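Local coordinates for GTPase-activating protein skywalker (Drosophila melanogaster, PDB 6R82) that acts as a GTPase-activating protein for Rab35 in synaptic vesicle protein recycling, the present chain being its TLDc domain, at residues T57-K62 with R177-Y182; F69-S74 with T98-L103; S75-R80 with A91-G96. One frame throughout, in Å; residues are numbered along the deposited sequence.

All three contacts lie within the TLDc domain and follow one another across its antiparallel sheet into an adjoining loop. Contact 1 joins strand 57-63 to the late strand 173-185, and contact 2 joins strand 68-73 to strand 99-104; their centres are about 10 Å apart, since strands 57-63 and 68-73, consecutive in the chain, are neighbours in the sheet. Contact 3 folds back the long connection between strands 68-73 and 99-104, its centre about 14 Å from that of contact 2 and about 17 Å from that of contact 1. Each pairing thus encloses the next along the chain, so a strand near the C-terminus pairs with one from the first half.

Contact 1. Residues T57-K62 with R177-Y182; sequences TLLMIK and RVLEVY
Seven backbone hydrogen bonds tie residues 57-62 to 177-182 as antiparallel strands. Leu58 with Tyr182 and Met60 with Glu180 form hydrogen-bonded pairs, the shortest of their bonds being Met60 N to Glu180 O at 2.8 Å. At the far end a classic beta bulge sets Arg177 and Val178 opposite Lys62, whose carbonyl O accepts from both: Arg177 N lies 2.7 Å from Lys62 O in a bent bond (138°), while Val178 N makes a longer but straighter bond to it.

Apolar packing differs on the two faces. On the face of Leu59, Ile61 and Val181, the Leu179 side chain crosses Leu59 and Ile61 obliquely, its CD1 3.6 Å from Ile61 CG1 and 3.7 Å from Leu59 CD2. On the other face Lys62 runs alongside Val178, squeezed to 3.3 Å between Lys62 CD and Val178 CG1.

Polar side chains meet on this second face. The bent Lys62 chain brings NZ to 3.8 Å from Glu180 OE1, a long salt bridge, and the Tyr182 hydroxyl donates to the same oxygen from above the carboxylate plane (3.0 Å from Tyr182 OH to Glu180 OE1). An alanine at Glu180 would remove the carboxylate that both groups meet, and would probably loosen the placing of the lysine chain and the tyrosine ring.

Strands 68-73 and 30-36 flank the pair within the sheet, while helix 13-18 packs on Leu58, Met60 and Lys62.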
ATOM      1  N   THR A  57       1.430   0.907   7.716  1.00 34.65           N
ATOM      2  CA  THR A  57       2.205  -0.110   7.013  1.00 36.85           C
ATOM      3  C   THR A  57       2.696   0.451   5.688  1.00 34.89           C
ATOM      4  O   THR A  57       2.210   1.466   5.195  1.00 35.76           O
ATOM      5  CB  THR A  57       1.413  -1.411   6.750  1.00 37.47           C
ATOM      6  OG1 THR A  57       0.216  -1.110   6.032  1.00 38.97           O
ATOM      7  CG2 THR A  57       1.050  -2.112   8.056  1.00 37.10           C
ATOM      8  N   LEU A  58       3.687  -0.221   5.129  1.00 35.45           N
ATOM      9  CA  LEU A  58       4.279   0.150   3.855  1.00 41.42           C
ATOM     10  C   LEU A  58       4.167  -1.055   2.932  1.00 37.37           C
ATOM     11  O   LEU A  58       4.699  -2.130   3.235  1.00 38.56           O
ATOM     12  CB  LEU A  58       5.743   0.575   4.027  1.00 40.82           C
ATOM     13  CG  LEU A  58       6.432   1.210   2.813  1.00 49.29           C
ATOM     14  CD1 LEU A  58       5.635   2.406   2.313  1.00 44.60           C
ATOM     15  CD2 LEU A  58       7.835   1.649   3.189  1.00 49.34           C
ATOM     16  N   LEU A  59       3.464  -0.880   1.826  1.00 37.94           N
ATOM     17  CA  LEU A  59       3.204  -1.958   0.883  1.00 46.64           C
ATOM     18  C   LEU A  59       4.077  -1.746  -0.347  1.00 41.18           C
ATOM     19  O   LEU A  59       4.090  -0.650  -0.913  1.00 45.57           O
ATOM     20  CB  LEU A  59       1.718  -1.987   0.511  1.00 40.95           C
ATOM     21  CG  LEU A  59       1.203  -3.263  -0.147  1.00 54.52           C
ATOM     22  CD1 LEU A  59      -0.211  -3.589   0.333  1.00 51.78           C
ATOM     23  CD2 LEU A  59       1.251  -3.098  -1.656  1.00 54.00           C
ATOM     24  N   MET A  60       4.813  -2.781  -0.746  1.00 42.33           N
ATOM     25  CA  MET A  60       5.723  -2.697  -1.886  1.00 49.33           C
ATOM     26  C   MET A  60       5.451  -3.834  -2.859  1.00 44.66           C
ATOM     27  O   MET A  60       5.532  -5.005  -2.482  1.00 48.66           O
ATOM     28  CB  MET A  60       7.182  -2.737  -1.435  1.00 51.75           C
ATOM     29  CG  MET A  60       8.100  -1.988  -2.397  1.00 61.25           C
ATOM     30  SD  MET A  60       9.691  -1.636  -1.652  1.00 87.38           S
ATOM     31  CE  MET A  60       9.197  -0.783  -0.142  1.00 58.18           C
ATOM     32  N   ILE A  61       5.171  -3.489  -4.112  1.00 48.30           N
ATOM     33  CA  ILE A  61       4.868  -4.458  -5.161  1.00 52.33           C
ATOM     34  C   ILE A  61       6.000  -4.454  -6.175  1.00 52.73           C
ATOM     35  O   ILE A  61       6.400  -3.392  -6.671  1.00 55.17           O
ATOM     36  CB  ILE A  61       3.530  -4.145  -5.854  1.00 53.58           C
ATOM     37  CG1 ILE A  61       2.380  -4.253  -4.853  1.00 54.17           C
ATOM     38  CG2 ILE A  61       3.307  -5.078  -7.057  1.00 52.97           C
ATOM     39  CD1 ILE A  61       1.138  -3.506  -5.258  1.00 49.97           C
ATOM     40  N   LYS A  62       6.500  -5.641  -6.494  1.00 56.69           N
ATOM     41  CA  LYS A  62       7.437  -5.846  -7.593  1.00 62.62           C
ATOM     42  C   LYS A  62       6.716  -6.678  -8.654  1.00 59.30           C
ATOM     43  O   LYS A  62       6.337  -7.827  -8.396  1.00 59.99           O
ATOM     44  CB  LYS A  62       8.711  -6.531  -7.094  1.00 58.16           C
ATOM     45  CG  LYS A  62       9.640  -5.620  -6.247  1.00 66.58           C
ATOM     46  CD  LYS A  62      10.174  -6.332  -4.992  1.00 71.17           C
ATOM     47  CE  LYS A  62      10.400  -5.367  -3.831  1.00 72.75           C
ATOM     48  NZ  LYS A  62       9.119  -4.902  -3.212  1.00 69.89           N
ATOM     49  N   ARG A 177       5.295 -10.293  -8.970  1.00 56.06           N
ATOM     50  CA  ARG A 177       6.408 -11.200  -8.731  1.00 55.94           C
ATOM     51  C   ARG A 177       6.625 -11.403  -7.238  1.00 56.16           C
ATOM     52  O   ARG A 177       6.767 -12.536  -6.770  1.00 55.59           O
ATOM     53  CB  ARG A 177       7.681 -10.673  -9.388  1.00 57.73           C
ATOM     54  CG  ARG A 177       8.767 -11.728  -9.495  1.00 61.76           C
ATOM     55  CD  ARG A 177      10.140 -11.108  -9.682  1.00 71.29           C
ATOM     56  NE  ARG A 177      10.172 -10.154 -10.787  1.00 78.45           N
ATOM     57  CZ  ARG A 177      11.282  -9.783 -11.423  1.00 81.73           C
ATOM     58  NH1 ARG A 177      12.457 -10.295 -11.067  1.00 79.34           N
ATOM     59  NH2 ARG A 177      11.219  -8.905 -12.417  1.00 81.50           N
ATOM     60  N   VAL A 178       6.651 -10.315  -6.474  1.00 57.52           N
ATOM     61  CA  VAL A 178       6.705 -10.408  -5.020  1.00 56.00           C
ATOM     62  C   VAL A 178       5.990  -9.201  -4.426  1.00 53.50           C
ATOM     63  O   VAL A 178       6.053  -8.084  -4.954  1.00 52.28           O
ATOM     64  CB  VAL A 178       8.159 -10.550  -4.513  1.00 58.74           C
ATOM     65  CG1 VAL A 178       9.029  -9.465  -5.091  1.00 59.75           C
ATOM     66  CG2 VAL A 178       8.211 -10.537  -2.977  1.00 58.04           C
ATOM     67  N   LEU A 179       5.250  -9.455  -3.356  1.00 47.64           N
ATOM     68  CA  LEU A 179       4.642  -8.405  -2.557  1.00 52.51           C
ATOM     69  C   LEU A 179       5.232  -8.457  -1.155  1.00 45.86           C
ATOM     70  O   LEU A 179       5.398  -9.540  -0.587  1.00 44.33           O
ATOM     71  CB  LEU A 179       3.122  -8.560  -2.507  1.00 48.23           C
ATOM     72  CG  LEU A 179       2.466  -7.514  -1.607  1.00 53.44           C
ATOM     73  CD1 LEU A 179       1.432  -6.752  -2.381  1.00 53.40           C
ATOM     74  CD2 LEU A 179       1.844  -8.194  -0.412  1.00 49.53           C
ATOM     75  N   GLU A 180       5.558  -7.281  -0.615  1.00 45.11           N
ATOM     76  CA  GLU A 180       6.110  -7.143   0.725  1.00 45.49           C
ATOM     77  C   GLU A 180       5.324  -6.097   1.504  1.00 40.41           C
ATOM     78  O   GLU A 180       4.936  -5.066   0.950  1.00 41.77           O
ATOM     79  CB  GLU A 180       7.593  -6.738   0.674  1.00 48.64           C
ATOM     80  CG  GLU A 180       8.540  -7.914   0.404  1.00 51.81           C
ATOM     81  CD  GLU A 180       9.992  -7.484   0.154  1.00 63.26           C
ATOM     82  OE1 GLU A 180      10.266  -6.255   0.093  1.00 60.57           O
ATOM     83  OE2 GLU A 180      10.853  -8.390   0.011  1.00 59.29           O
ATOM     84  N   VAL A 181       5.094  -6.370   2.792  1.00 39.21           N
ATOM     85  CA  VAL A 181       4.462  -5.421   3.704  1.00 37.09           C
ATOM     86  C   VAL A 181       5.362  -5.242   4.923  1.00 34.43           C
ATOM     87  O   VAL A 181       5.771  -6.227   5.543  1.00 35.68           O
ATOM     88  CB  VAL A 181       3.056  -5.878   4.147  1.00 38.79           C
ATOM     89  CG1 VAL A 181       2.359  -4.745   4.920  1.00 35.48           C
ATOM     90  CG2 VAL A 181       2.221  -6.285   2.944  1.00 36.46           C
ATOM     91  N   TYR A 182       5.659  -3.989   5.263  1.00 34.57           N
ATOM     92  CA  TYR A 182       6.457  -3.633   6.427  1.00 37.11           C
ATOM     93  C   TYR A 182       5.580  -2.942   7.457  1.00 35.08           C
ATOM     94  O   TYR A 182       4.677  -2.185   7.099  1.00 35.60           O
ATOM     95  CB  TYR A 182       7.625  -2.702   6.037  1.00 37.34           C
ATOM     96  CG  TYR A 182       8.644  -3.384   5.150  1.00 41.25           C
ATOM     97  CD1 TYR A 182       8.481  -3.413   3.766  1.00 46.12           C
ATOM     98  CD2 TYR A 182       9.752  -4.018   5.694  1.00 41.70           C
ATOM     99  CE1 TYR A 182       9.405  -4.058   2.945  1.00 47.65           C
ATOM    100  CE2 TYR A 182      10.674  -4.673   4.884  1.00 49.50           C
ATOM    101  CZ  TYR A 182      10.494  -4.683   3.509  1.00 52.72           C
ATOM    102  OH  TYR A 182      11.412  -5.322   2.702  1.00 59.46           O
TER

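Contact 2. Residues F69-S74 with T98-L103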
ATOM      1  N   PHE A  69       6.353  -0.291  -7.200  1.00 56.31           N
ATOM      2  CA  PHE A  69       5.483   0.754  -6.680  1.00 52.53           C
ATOM      3  C   PHE A  69       4.761   0.201  -5.451  1.00 49.91           C
ATOM      4  O   PHE A  69       4.935  -0.960  -5.073  1.00 46.78           O
ATOM      5  CB  PHE A  69       4.508   1.249  -7.752  1.00 56.69           C
ATOM      6  CG  PHE A  69       3.677   0.159  -8.372  1.00 60.30           C
ATOM      7  CD1 PHE A  69       4.139  -0.545  -9.476  1.00 60.38           C
ATOM      8  CD2 PHE A  69       2.432  -0.162  -7.849  1.00 56.09           C
ATOM      9  CE1 PHE A  69       3.373  -1.541 -10.050  1.00 60.56           C
ATOM     10  CE2 PHE A  69       1.664  -1.161  -8.413  1.00 58.56           C
ATOM     11  CZ  PHE A  69       2.136  -1.852  -9.517  1.00 62.01           C
ATOM     12  N   GLY A  70       3.963   1.051  -4.810  1.00 50.41           N
ATOM     13  CA  GLY A  70       3.306   0.634  -3.587  1.00 48.17           C
ATOM     14  C   GLY A  70       2.604   1.789  -2.907  1.00 42.24           C
ATOM     15  O   GLY A  70       2.244   2.779  -3.547  1.00 45.49           O
ATOM     16  N   ALA A  71       2.394   1.636  -1.599  1.00 43.05           N
ATOM     17  CA  ALA A  71       1.677   2.661  -0.854  1.00 41.29           C
ATOM     18  C   ALA A  71       2.036   2.619   0.623  1.00 39.56           C
ATOM     19  O   ALA A  71       2.229   1.546   1.199  1.00 41.37           O
ATOM     20  CB  ALA A  71       0.161   2.505  -1.001  1.00 42.42           C
ATOM     21  N   TYR A  72       2.097   3.798   1.229  1.00 37.30           N
ATOM     22  CA  TYR A  72       2.089   3.936   2.674  1.00 41.24           C
ATOM     23  C   TYR A  72       0.628   3.966   3.120  1.00 39.51           C
ATOM     24  O   TYR A  72      -0.144   4.813   2.662  1.00 36.90           O
ATOM     25  CB  TYR A  72       2.838   5.208   3.082  1.00 39.97           C
ATOM     26  CG  TYR A  72       2.783   5.554   4.550  1.00 35.95           C
ATOM     27  CD1 TYR A  72       3.627   4.932   5.461  1.00 37.05           C
ATOM     28  CD2 TYR A  72       1.895   6.497   5.027  1.00 38.61           C
ATOM     29  CE1 TYR A  72       3.580   5.245   6.814  1.00 28.43           C
ATOM     30  CE2 TYR A  72       1.840   6.820   6.385  1.00 35.56           C
ATOM     31  CZ  TYR A  72       2.689   6.184   7.263  1.00 35.24           C
ATOM     32  OH  TYR A  72       2.636   6.498   8.594  1.00 39.74           O
ATOM     33  N   CYS A  73       0.244   3.037   3.996  1.00 40.32           N
ATOM     34  CA  CYS A  73      -1.137   2.907   4.450  1.00 37.48           C
ATOM     35  C   CYS A  73      -1.262   3.348   5.897  1.00 37.02           C
ATOM     36  O   CYS A  73      -0.612   2.784   6.779  1.00 33.47           O
ATOM     37  CB  CYS A  73      -1.614   1.467   4.298  1.00 40.93           C
ATOM     38  SG  CYS A  73      -1.409   0.837   2.605  1.00 44.67           S
ATOM     39  N   SER A  74      -2.145   4.312   6.151  1.00 35.92           N
ATOM     40  CA  SER A  74      -2.232   4.907   7.479  1.00 36.08           C
ATOM     41  C   SER A  74      -2.875   3.989   8.526  1.00 38.66           C
ATOM     42  O   SER A  74      -2.585   4.141   9.714  1.00 40.17           O
ATOM     43  CB  SER A  74      -3.020   6.212   7.400  1.00 37.98           C
ATOM     44  OG  SER A  74      -4.317   5.948   6.885  1.00 43.97           O
ATOM     45  N   THR A  98      -2.139   8.528   4.165  1.00 39.95           N
ATOM     46  CA  THR A  98      -1.918   7.507   3.146  1.00 40.54           C
ATOM     47  C   THR A  98      -1.411   8.157   1.860  1.00 42.55           C
ATOM     48  O   THR A  98      -1.882   9.223   1.468  1.00 42.71           O
ATOM     49  CB  THR A  98      -3.238   6.762   2.871  1.00 41.14           C
ATOM     50  OG1 THR A  98      -3.698   6.114   4.070  1.00 42.56           O
ATOM     51  CG2 THR A  98      -3.084   5.754   1.745  1.00 40.10           C
ATOM     52  N   PHE A  99      -0.438   7.524   1.198  1.00 41.80           N
ATOM     53  CA  PHE A  99       0.033   8.058  -0.074  1.00 40.66           C
ATOM     54  C   PHE A  99       0.527   6.918  -0.941  1.00 41.52           C
ATOM     55  O   PHE A  99       0.913   5.860  -0.436  1.00 42.68           O
ATOM     56  CB  PHE A  99       1.141   9.125   0.092  1.00 44.56           C
ATOM     57  CG  PHE A  99       2.459   8.608   0.668  1.00 40.99           C
ATOM     58  CD1 PHE A  99       3.426   8.025  -0.149  1.00 43.28           C
ATOM     59  CD2 PHE A  99       2.743   8.760   2.019  1.00 40.36           C
ATOM     60  CE1 PHE A  99       4.641   7.579   0.374  1.00 44.54           C
ATOM     61  CE2 PHE A  99       3.959   8.324   2.556  1.00 37.69           C
ATOM     62  CZ  PHE A  99       4.904   7.719   1.735  1.00 42.60           C
ATOM     63  N   LEU A 100       0.505   7.147  -2.253  1.00 44.57           N
ATOM     64  CA  LEU A 100       1.070   6.230  -3.233  1.00 44.22           C
ATOM     65  C   LEU A 100       2.482   6.655  -3.615  1.00 44.84           C
ATOM     66  O   LEU A 100       2.851   7.825  -3.533  1.00 48.93           O
ATOM     67  CB  LEU A 100       0.228   6.181  -4.507  1.00 52.92           C
ATOM     68  CG  LEU A 100      -1.277   5.996  -4.436  1.00 54.10           C
ATOM     69  CD1 LEU A 100      -1.874   6.479  -5.748  1.00 53.92           C
ATOM     70  CD2 LEU A 100      -1.574   4.524  -4.195  1.00 47.59           C
ATOM     71  N   PHE A 101       3.257   5.686  -4.079  1.00 47.43           N
ATOM     72  CA  PHE A 101       4.575   5.967  -4.619  1.00 50.76           C
ATOM     73  C   PHE A 101       4.847   4.997  -5.757  1.00 54.21           C
ATOM     74  O   PHE A 101       4.217   3.939  -5.861  1.00 48.74           O
ATOM     75  CB  PHE A 101       5.671   5.850  -3.546  1.00 47.88           C
ATOM     76  CG  PHE A 101       5.872   4.454  -3.035  1.00 46.57           C
ATOM     77  CD1 PHE A 101       6.728   3.576  -3.677  1.00 48.65           C
ATOM     78  CD2 PHE A 101       5.190   4.012  -1.912  1.00 49.03           C
ATOM     79  CE1 PHE A 101       6.907   2.280  -3.212  1.00 51.31           C
ATOM     80  CE2 PHE A 101       5.367   2.724  -1.434  1.00 45.62           C
ATOM     81  CZ  PHE A 101       6.228   1.853  -2.087  1.00 52.35           C
ATOM     82  N   SER A 102       5.806   5.370  -6.604  1.00 55.45           N
ATOM     83  CA  SER A 102       6.424   4.456  -7.551  1.00 59.79           C
ATOM     84  C   SER A 102       7.928   4.652  -7.491  1.00 58.13           C
ATOM     85  O   SER A 102       8.408   5.773  -7.303  1.00 55.86           O
ATOM     86  CB  SER A 102       5.925   4.678  -8.995  1.00 61.94           C
ATOM     87  OG  SER A 102       5.880   6.056  -9.327  1.00 59.80           O
ATOM     88  N   LEU A 103       8.668   3.556  -7.636  1.00 62.74           N
ATOM     89  CA  LEU A 103      10.122   3.607  -7.701  1.00 67.54           C
ATOM     90  C   LEU A 103      10.680   3.329  -9.093  1.00 71.56           C
ATOM     91  O   LEU A 103      11.694   3.927  -9.459  1.00 69.96           O
ATOM     92  CB  LEU A 103      10.733   2.614  -6.698  1.00 61.81           C
ATOM     93  CG  LEU A 103      10.516   2.943  -5.215  1.00 62.37           C
ATOM     94  CD1 LEU A 103      11.373   2.057  -4.317  1.00 62.54           C
ATOM     95  CD2 LEU A 103      10.802   4.410  -4.944  1.00 59.58           C
TER
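Strands 69-73 and 99-103 pair antiparallel, and the tightest side-chain packing lies on the face of Tyr72, Phe99 and Phe101. Gly70 makes room for an aromatic ring: the Phe101 side chain, with CG in the crowded position between backbone N and carbonyl carbon (chi1 67°), folds across the strand and lays its ring over the glycine. Gly70 CA sits 3.9 Å from the ring centroid in a CH-pi contact, and a side chain at this position would clash with Phe101 CZ. Phe99 adopts the same first torsion, so its ring receives Tyr72 CB over one face, 3.6 Å from the centroid. The Tyr72 and Phe99 rings are nearly parallel (19°) but slid apart, with little overlap.

Side chains meet less closely on the opposite face. Ala71 CB and Leu100 CD2 are 4.2 Å apart, and Phe69 turns its ring away to meet Phe174 edge-to-face; Ile138 of strand 135-138 packs on Ala71 and Leu100. Toward the partly exposed Ser74 the pairing becomes polar: Ser74 N donates to Thr98 OG1 over 3.2 Å, while the two hydroxyl oxygens, Ser74 OG and Thr98 OG1, lie 2.9 Å apart and also bond Thr95 N and Thr95 O, respectively.

Gly70 and Phe101 exchange two backbone hydrogen bonds, each with its donor above the acceptor's carbonyl plane. On the Tyr72/Phe99/Phe101 face, cohesion thus comes largely from CH-pi and dispersion contacts, leaving the backbone to supply the directional bonds until, at the strand end, a side-chain hydroxyl replaces a carbonyl as acceptor.

Contact 3. Residues S75-R80 with A91-G96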
ATOM      1  N   SER A  75      -3.740   3.045   8.139  1.00 37.15           N
ATOM      2  CA  SER A  75      -4.629   2.405   9.108  1.00 36.94           C
ATOM      3  C   SER A  75      -4.537   0.888   9.024  1.00 36.40           C
ATOM      4  O   SER A  75      -4.128   0.325   8.002  1.00 36.45           O
ATOM      5  CB  SER A  75      -6.085   2.844   8.884  1.00 38.60           C
ATOM      6  OG  SER A  75      -6.149   4.243   8.730  1.00 41.98           O
ATOM      7  N   ARG A  76      -4.940   0.218  10.107  1.00 33.60           N
ATOM      8  CA  ARG A  76      -4.866  -1.238  10.100  1.00 35.47           C
ATOM      9  C   ARG A  76      -5.884  -1.830   9.130  1.00 35.48           C
ATOM     10  O   ARG A  76      -7.004  -1.327   8.984  1.00 31.92           O
ATOM     11  CB  ARG A  76      -5.050  -1.815  11.505  1.00 36.01           C
ATOM     12  CG  ARG A  76      -5.998  -1.120  12.352  1.00 51.12           C
ATOM     13  CD  ARG A  76      -5.905  -1.546  13.807  1.00 37.71           C
ATOM     14  NE  ARG A  76      -7.015  -0.845  14.416  1.00 40.69           N
ATOM     15  CZ  ARG A  76      -8.076  -1.412  14.967  1.00 40.09           C
ATOM     16  NH1 ARG A  76      -8.165  -2.738  15.062  1.00 41.83           N
ATOM     17  NH2 ARG A  76      -9.031  -0.632  15.459  1.00 47.13           N
ATOM     18  N   TRP A  77      -5.469  -2.879   8.425  1.00 34.55           N
ATOM     19  CA  TRP A  77      -6.390  -3.526   7.500  1.00 35.97           C
ATOM     20  C   TRP A  77      -7.546  -4.178   8.245  1.00 34.19           C
ATOM     21  O   TRP A  77      -8.588  -4.428   7.642  1.00 36.39           O
ATOM     22  CB  TRP A  77      -5.642  -4.538   6.629  1.00 32.90           C
ATOM     23  CG  TRP A  77      -4.752  -3.882   5.580  1.00 39.97           C
ATOM     24  CD1 TRP A  77      -3.397  -3.755   5.625  1.00 38.71           C
ATOM     25  CD2 TRP A  77      -5.170  -3.277   4.345  1.00 38.60           C
ATOM     26  NE1 TRP A  77      -2.945  -3.103   4.504  1.00 40.41           N
ATOM     27  CE2 TRP A  77      -4.012  -2.796   3.702  1.00 41.14           C
ATOM     28  CE3 TRP A  77      -6.412  -3.085   3.730  1.00 38.04           C
ATOM     29  CZ2 TRP A  77      -4.049  -2.147   2.454  1.00 43.64           C
ATOM     30  CZ3 TRP A  77      -6.453  -2.423   2.493  1.00 44.22           C
ATOM     31  CH2 TRP A  77      -5.275  -1.972   1.867  1.00 40.48           C
ATOM     32  N   PHE A  78      -7.383  -4.435   9.549  1.00 34.80           N
ATOM     33  CA  PHE A  78      -8.483  -4.895  10.388  1.00 35.62           C
ATOM     34  C   PHE A  78      -9.719  -4.018  10.243  1.00 39.38           C
ATOM     35  O   PHE A  78     -10.841  -4.507  10.392  1.00 35.45           O
ATOM     36  CB  PHE A  78      -8.039  -4.907  11.851  1.00 33.95           C
ATOM     37  CG  PHE A  78      -9.068  -5.456  12.820  1.00 34.47           C
ATOM     38  CD1 PHE A  78      -9.123  -6.816  13.090  1.00 35.59           C
ATOM     39  CD2 PHE A  78      -9.941  -4.598  13.495  1.00 35.77           C
ATOM     40  CE1 PHE A  78     -10.048  -7.334  14.001  1.00 39.86           C
ATOM     41  CE2 PHE A  78     -10.869  -5.094  14.406  1.00 41.43           C
ATOM     42  CZ  PHE A  78     -10.927  -6.464  14.661  1.00 44.30           C
ATOM     43  N   GLU A  79      -9.536  -2.725   9.972  1.00 34.79           N
ATOM     44  CA  GLU A  79     -10.670  -1.808   9.894  1.00 36.97           C
ATOM     45  C   GLU A  79     -11.487  -1.954   8.610  1.00 37.25           C
ATOM     46  O   GLU A  79     -12.476  -1.242   8.453  1.00 34.75           O
ATOM     47  CB  GLU A  79     -10.178  -0.360  10.045  1.00 34.52           C
ATOM     48  CG  GLU A  79      -9.708  -0.061  11.494  1.00 39.57           C
ATOM     49  CD  GLU A  79      -9.215   1.377  11.699  1.00 51.54           C
ATOM     50  OE1 GLU A  79      -9.348   2.209  10.780  1.00 51.88           O
ATOM     51  OE2 GLU A  79      -8.695   1.672  12.800  1.00 62.31           O
ATOM     52  N   ARG A  80     -11.121  -2.870   7.708  1.00 37.24           N
ATOM     53  CA  ARG A  80     -11.887  -3.047   6.479  1.00 36.54           C
ATOM     54  C   ARG A  80     -13.336  -3.446   6.746  1.00 39.42           C
ATOM     55  O   ARG A  80     -14.181  -3.276   5.857  1.00 41.98           O
ATOM     56  CB  ARG A  80     -11.212  -4.096   5.593  1.00 34.01           C
ATOM     57  CG  ARG A  80     -11.189  -5.478   6.233  1.00 33.55           C
ATOM     58  CD  ARG A  80     -10.279  -6.444   5.498  1.00 31.21           C
ATOM     59  NE  ARG A  80     -10.365  -7.795   6.062  1.00 31.18           N
ATOM     60  CZ  ARG A  80      -9.658  -8.234   7.106  1.00 37.64           C
ATOM     61  NH1 ARG A  80      -8.780  -7.431   7.737  1.00 32.11           N
ATOM     62  NH2 ARG A  80      -9.831  -9.474   7.534  1.00 34.31           N
ATOM     63  N   ALA A  91     -17.056   0.763   2.915  1.00 46.26           N
ATOM     64  CA  ALA A  91     -16.119   0.312   1.891  1.00 46.92           C
ATOM     65  C   ALA A  91     -14.720   0.866   2.150  1.00 52.49           C
ATOM     66  O   ALA A  91     -13.778   0.110   2.424  1.00 52.85           O
ATOM     67  CB  ALA A  91     -16.616   0.727   0.506  1.00 53.94           C
ATOM     68  N   TYR A  92     -14.573   2.186   2.113  1.00 46.76           N
ATOM     69  CA  TYR A  92     -13.269   2.833   2.170  1.00 43.97           C
ATOM     70  C   TYR A  92     -12.973   3.337   3.579  1.00 45.93           C
ATOM     71  O   TYR A  92     -13.862   3.843   4.271  1.00 42.05           O
ATOM     72  CB  TYR A  92     -13.199   3.994   1.174  1.00 44.59           C
ATOM     73  CG  TYR A  92     -12.855   3.544  -0.228  1.00 49.82           C
ATOM     74  CD1 TYR A  92     -11.529   3.341  -0.598  1.00 43.90           C
ATOM     75  CD2 TYR A  92     -13.853   3.303  -1.183  1.00 49.87           C
ATOM     76  CE1 TYR A  92     -11.194   2.920  -1.869  1.00 48.44           C
ATOM     77  CE2 TYR A  92     -13.522   2.882  -2.477  1.00 48.24           C
ATOM     78  CZ  TYR A  92     -12.191   2.694  -2.808  1.00 52.14           C
ATOM     79  OH  TYR A  92     -11.817   2.273  -4.067  1.00 54.88           O
ATOM     80  N   PHE A  93     -11.714   3.206   3.997  1.00 40.27           N
ATOM     81  CA  PHE A  93     -11.292   3.680   5.307  1.00 40.73           C
ATOM     82  C   PHE A  93      -9.875   4.244   5.194  1.00 39.26           C
ATOM     83  O   PHE A  93      -9.246   4.175   4.137  1.00 39.17           O
ATOM     84  CB  PHE A  93     -11.380   2.559   6.357  1.00 38.58           C
ATOM     85  CG  PHE A  93     -10.458   1.385   6.081  1.00 37.27           C
ATOM     86  CD1 PHE A  93     -10.780   0.437   5.120  1.00 37.56           C
ATOM     87  CD2 PHE A  93      -9.268   1.240   6.788  1.00 39.84           C
ATOM     88  CE1 PHE A  93      -9.946  -0.647   4.866  1.00 39.64           C
ATOM     89  CE2 PHE A  93      -8.423   0.172   6.540  1.00 38.93           C
ATOM     90  CZ  PHE A  93      -8.759  -0.778   5.575  1.00 42.06           C
ATOM     91  N   GLY A  94      -9.383   4.827   6.283  1.00 40.74           N
ATOM     92  CA  GLY A  94      -8.032   5.373   6.337  1.00 38.90           C
ATOM     93  C   GLY A  94      -8.015   6.884   6.511  1.00 42.33           C
ATOM     94  O   GLY A  94      -9.049   7.542   6.609  1.00 42.02           O
ATOM     95  N   THR A  95      -6.799   7.431   6.576  1.00 40.36           N
ATOM     96  CA  THR A  95      -6.615   8.870   6.732  1.00 46.15           C
ATOM     97  C   THR A  95      -5.778   9.437   5.591  1.00 43.14           C
ATOM     98  O   THR A  95      -5.157   8.708   4.807  1.00 43.33           O
ATOM     99  CB  THR A  95      -5.930   9.232   8.059  1.00 47.49           C
ATOM    100  OG1 THR A  95      -4.515   9.023   7.920  1.00 43.09           O
ATOM    101  CG2 THR A  95      -6.464   8.407   9.203  1.00 45.15           C
ATOM    102  N   GLY A  96      -5.745  10.773   5.544  1.00 45.82           N
ATOM    103  CA  GLY A  96      -5.016  11.529   4.546  1.00 46.56           C
ATOM    104  C   GLY A  96      -3.505  11.436   4.617  1.00 44.65           C
ATOM    105  O   GLY A  96      -2.840  12.042   3.770  1.00 48.96           O
TER
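A single aromatic side chain plugged against a 3-10 turn makes this contact, within the long connection between strands 68-73 and 99-104 of the TLDc domain. Residues 77-80 begin the 3-10 segment and 91-96 run past it without regular structure; no hydrogen bond joins the two segments, so the association is chiefly van der Waals.

Phe93 carries it. Its CG takes the crowded position between the backbone N and the carbonyl carbon (chi1 63°), bringing the ring against the backbone of the turn. Over one face lie Glu79 C, above the ring centre, and Arg80 N, nearer the rim, so that a peptide group covers the ring. The closest approach is that of Arg76 O, 3.2 Å from Phe93 CE2. Glu79 CB reaches to 3.7 Å from Phe93 CD2, while Arg80 CA approaches Phe93 CE1 at 3.5 Å. At the ring edge, near its plane, Trp77 CE3 comes within 3.8 Å of Phe93 CZ; the six-membered ring of Trp77 is turned nearly perpendicular (84°).

The turn is braced both internally and by its neighbours. Arg80 N bonds to Trp77 O, and Arg80 NH1 also donates to that carbonyl, from well above its plane; the same guanidinium nitrogen forms a salt bridge with Glu52. Arg76 NE pairs with Glu79 OE2 at 3.4 Å, and Arg76 NH1 binds Gln53. Trp77 meets Phe47 edge-to-face, and strand 129-131 packs against Trp77, Arg80 and Phe93.

Beyond the ring, Gly94 has backbone angles at which a CB would jam against the preceding carbonyl oxygen. Here the chain passes Ser75, whose OG lies 3.2 Å from Gly94 CA.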